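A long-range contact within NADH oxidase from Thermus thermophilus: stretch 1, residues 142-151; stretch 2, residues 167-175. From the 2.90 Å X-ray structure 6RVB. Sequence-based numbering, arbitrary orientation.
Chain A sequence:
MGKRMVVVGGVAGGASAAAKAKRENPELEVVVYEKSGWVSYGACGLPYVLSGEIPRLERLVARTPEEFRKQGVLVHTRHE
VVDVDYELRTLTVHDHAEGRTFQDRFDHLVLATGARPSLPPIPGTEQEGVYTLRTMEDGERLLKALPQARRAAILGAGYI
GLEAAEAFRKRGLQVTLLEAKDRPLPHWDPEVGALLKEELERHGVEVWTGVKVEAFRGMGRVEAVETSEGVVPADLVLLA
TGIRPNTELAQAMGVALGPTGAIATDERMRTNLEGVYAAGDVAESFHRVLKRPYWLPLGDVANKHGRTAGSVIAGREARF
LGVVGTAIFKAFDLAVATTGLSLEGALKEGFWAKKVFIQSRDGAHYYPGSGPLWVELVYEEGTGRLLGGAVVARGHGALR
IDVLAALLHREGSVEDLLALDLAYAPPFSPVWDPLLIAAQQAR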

# COMPACT_ATOMS: atom_id res chain seq x y z
N LEU A 142 -30.57 -12.42 10.45
CA LEU A 142 -30.65 -11.63 9.27
C LEU A 142 -30.71 -12.56 8.05
O LEU A 142 -31.36 -12.26 7.03
N LEU A 143 -30.01 -13.67 8.11
CA LEU A 143 -29.88 -14.54 6.95
C LEU A 143 -31.24 -15.24 6.63
O LEU A 143 -31.60 -15.52 5.45
N LYS A 144 -32.00 -15.49 7.70
CA LYS A 144 -33.36 -15.98 7.67
C LYS A 144 -34.36 -15.03 7.04
O LYS A 144 -35.14 -15.45 6.18
N ALA A 145 -34.33 -13.76 7.47
CA ALA A 145 -35.11 -12.63 6.89
C ALA A 145 -34.86 -12.25 5.44
O ALA A 145 -35.78 -11.89 4.73
N LEU A 146 -33.61 -12.28 5.04
CA LEU A 146 -33.17 -11.71 3.83
C LEU A 146 -33.84 -12.24 2.53
O LEU A 146 -34.26 -11.46 1.66
N PRO A 147 -33.92 -13.55 2.35
CA PRO A 147 -34.61 -13.95 1.09
C PRO A 147 -36.08 -13.73 1.38
O PRO A 147 -36.49 -14.04 2.49
N GLN A 148 -36.85 -13.17 0.49
CA GLN A 148 -38.12 -12.55 0.94
C GLN A 148 -37.94 -11.08 1.21
O GLN A 148 -38.48 -10.57 2.16
N ALA A 149 -37.19 -10.43 0.32
CA ALA A 149 -36.74 -9.04 0.39
C ALA A 149 -37.33 -8.34 1.53
O ALA A 149 -37.08 -8.84 2.62
N ARG A 150 -38.02 -7.19 1.35
CA ARG A 150 -38.19 -6.40 0.11
C ARG A 150 -37.62 -4.96 0.14
O ARG A 150 -36.96 -4.50 -0.81
N ARG A 151 -37.91 -4.26 1.22
CA ARG A 151 -37.57 -2.87 1.36
C ARG A 151 -36.72 -2.76 2.68
O ARG A 151 -37.20 -3.11 3.79
N ALA A 167 -24.42 -5.06 1.17
CA ALA A 167 -24.92 -6.44 1.28
C ALA A 167 -26.37 -6.54 0.89
O ALA A 167 -26.69 -7.28 -0.02
N PHE A 168 -27.25 -5.82 1.57
CA PHE A 168 -28.64 -5.80 1.18
C PHE A 168 -28.88 -5.51 -0.31
O PHE A 168 -29.80 -6.06 -0.85
N ARG A 169 -28.13 -4.64 -0.98
CA ARG A 169 -28.45 -4.39 -2.37
C ARG A 169 -28.11 -5.66 -3.16
O ARG A 169 -28.91 -6.12 -3.99
N LYS A 170 -26.94 -6.23 -2.90
CA LYS A 170 -26.48 -7.46 -3.57
C LYS A 170 -27.49 -8.61 -3.39
O LYS A 170 -27.46 -9.59 -4.08
N ARG A 171 -28.34 -8.49 -2.41
CA ARG A 171 -29.40 -9.45 -2.16
C ARG A 171 -30.75 -9.02 -2.71
O ARG A 171 -31.77 -9.55 -2.36
N GLY A 172 -30.72 -8.02 -3.57
CA GLY A 172 -31.94 -7.53 -4.12
C GLY A 172 -32.83 -6.57 -3.44
O GLY A 172 -33.68 -6.12 -4.15
N LEU A 173 -32.69 -6.25 -2.16
CA LEU A 173 -33.64 -5.35 -1.48
C LEU A 173 -33.48 -3.93 -1.98
O LEU A 173 -32.47 -3.58 -2.61
N GLN A 174 -34.50 -3.10 -1.78
CA GLN A 174 -34.25 -1.75 -2.13
C GLN A 174 -33.81 -1.16 -0.80
O GLN A 174 -34.35 -1.52 0.24
N VAL A 175 -32.76 -0.33 -0.79
CA VAL A 175 -32.33 0.14 0.52
C VAL A 175 -32.24 1.60 0.61
O VAL A 175 -31.70 2.25 -0.28

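What fills the space between the two stretches? Leu146 and Leu173 do much of it, both pointing toward the opposing stretch. Leu146 has chi1 at -123°, between the standard wells, and its CD1 lies 3.8 Å from CD1 of Leu173 and 3.9 Å from CD1 of Phe168. The phenylalanine leaves its backbone sideways, in the m rotamer, yet its ring comes nearer and lines the same apolar pocket. Leu173, with chi1 at -29° and chi2 t, also reaches Ala149: its CD2 sits 3.6 Å from Ala149 CB and 3.4 Å from Ala149 CA, so this methyl group packs against the backbone of Ala149 as well as its side chain.

How does a charged residue cover as much surface as Leu146? Arg171 points toward stretch 1 with chi1 and chi2 both m, and lays its guanidinium along the chain. Leu146 CB lies over one face of that group, 3.7 Å from Arg171 NH2, while Arg171 NH1 comes within 4.0 Å of Pro147 CB. Leu143 starts away from the contact, but its CD1 ends 4.3 Å from Arg171 NH2. These are packing contacts; Arg171 NE finds its hydrogen bond elsewhere in the structure.

Where does polar pairing hold the stretches together? At the far end, the backbone supplies the one hydrogen bond between them, from Gln174 N to Arg150 O at 3.0 Å and nearly straight. It accompanies the parallel pairing of Arg151 with Gln174, which places both side chains on the same face of the sheet.

Do those two side chains bond to each other? They touch without doing so. Gln174, p then t, brings NE2 to 3.0 Å from Arg151 CG, a tight contact, and to 3.5 Å from Arg151 NE. Both nitrogens are donors, so their proximity gives packing alone.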

# COMPACT_ATOMS: atom_id res chain seq x y z
CB LEU A 142 -29.45 -10.65 9.18
CG LEU A 142 -29.59 -9.12 9.25
CD1 LEU A 142 -30.95 -8.74 9.44
CD2 LEU A 142 -28.88 -8.55 10.40
CB LEU A 143 -28.77 -15.51 7.24
CG LEU A 143 -27.62 -15.85 6.33
CD1 LEU A 143 -27.07 -14.70 5.47
CD2 LEU A 143 -26.56 -16.36 7.29
CB LYS A 144 -33.77 -16.20 9.10
CG LYS A 144 -34.40 -17.51 9.42
CD LYS A 144 -33.57 -18.38 10.39
CE LYS A 144 -33.82 -18.05 11.90
NZ LYS A 144 -32.73 -18.65 12.82
CB ALA A 145 -34.87 -11.43 7.66
CB LEU A 146 -31.65 -11.78 3.82
CG LEU A 146 -30.76 -10.55 3.65
CD1 LEU A 146 -31.48 -9.23 3.89
CD2 LEU A 146 -29.61 -10.70 4.59
CB PRO A 147 -34.31 -15.43 0.99
CG PRO A 147 -34.17 -15.82 2.45
CD PRO A 147 -33.61 -14.68 3.24
CB GLN A 148 -38.70 -13.17 2.21
CG GLN A 148 -39.88 -14.10 1.97
CD GLN A 148 -39.45 -15.44 1.34
OE1 GLN A 148 -39.63 -15.69 0.10
NE2 GLN A 148 -38.87 -16.32 2.19
CB ALA A 149 -36.98 -8.33 -0.91
CB ARG A 150 -39.65 -6.29 -0.30
CG ARG A 150 -40.27 -7.41 -1.05
CD ARG A 150 -41.80 -7.09 -1.24
NE ARG A 150 -42.49 -7.92 -2.25
CZ ARG A 150 -43.73 -7.69 -2.72
NH1 ARG A 150 -44.45 -6.64 -2.30
NH2 ARG A 150 -44.24 -8.53 -3.63
CB ARG A 151 -38.89 -2.06 1.43
CG ARG A 151 -39.41 -1.55 0.13
CD ARG A 151 -40.90 -1.14 0.18
NE ARG A 151 -41.63 -1.61 -1.03
CZ ARG A 151 -42.45 -2.68 -1.05
NH1 ARG A 151 -42.66 -3.38 0.06
NH2 ARG A 151 -43.06 -3.07 -2.16
CB ALA A 167 -24.71 -7.06 2.61
CB PHE A 168 -29.38 -4.78 2.01
CG PHE A 168 -29.37 -5.07 3.47
CD1 PHE A 168 -28.90 -6.24 3.93
CD2 PHE A 168 -29.86 -4.14 4.39
CE1 PHE A 168 -28.88 -6.51 5.31
CE2 PHE A 168 -29.82 -4.39 5.77
CZ PHE A 168 -29.36 -5.57 6.22
CB ARG A 169 -27.70 -3.19 -2.89
CG ARG A 169 -28.15 -1.93 -2.38
CD ARG A 169 -29.42 -1.46 -3.04
NE ARG A 169 -29.29 -1.26 -4.46
CZ ARG A 169 -30.01 -1.91 -5.36
NH1 ARG A 169 -30.94 -2.75 -4.94
NH2 ARG A 169 -29.81 -1.68 -6.65
CB LYS A 170 -25.11 -7.92 -3.02
CG LYS A 170 -23.96 -7.10 -3.46
CD LYS A 170 -22.59 -7.74 -3.31
CE LYS A 170 -21.56 -6.66 -3.74
NZ LYS A 170 -20.13 -7.02 -3.68
CB ARG A 171 -29.53 -9.62 -0.67
CG ARG A 171 -28.45 -10.49 -0.23
CD ARG A 171 -28.85 -11.90 -0.61
NE ARG A 171 -28.81 -12.73 0.56
CZ ARG A 171 -29.73 -13.62 0.85
NH1 ARG A 171 -30.75 -13.81 0.01
NH2 ARG A 171 -29.59 -14.30 1.96
CB LEU A 173 -33.53 -5.34 0.04
CG LEU A 173 -33.06 -6.57 0.76
CD1 LEU A 173 -33.44 -6.48 2.14
CD2 LEU A 173 -33.61 -7.77 0.20
CB GLN A 174 -35.43 -1.09 -2.86
CG GLN A 174 -36.74 -0.94 -2.10
CD GLN A 174 -37.76 0.01 -2.84
OE1 GLN A 174 -37.45 0.48 -3.94
NE2 GLN A 174 -38.97 0.28 -2.25
CB VAL A 175 -31.05 -0.54 1.09
CG1 VAL A 175 -30.58 -1.75 0.23
CG2 VAL A 175 -29.97 0.42 1.32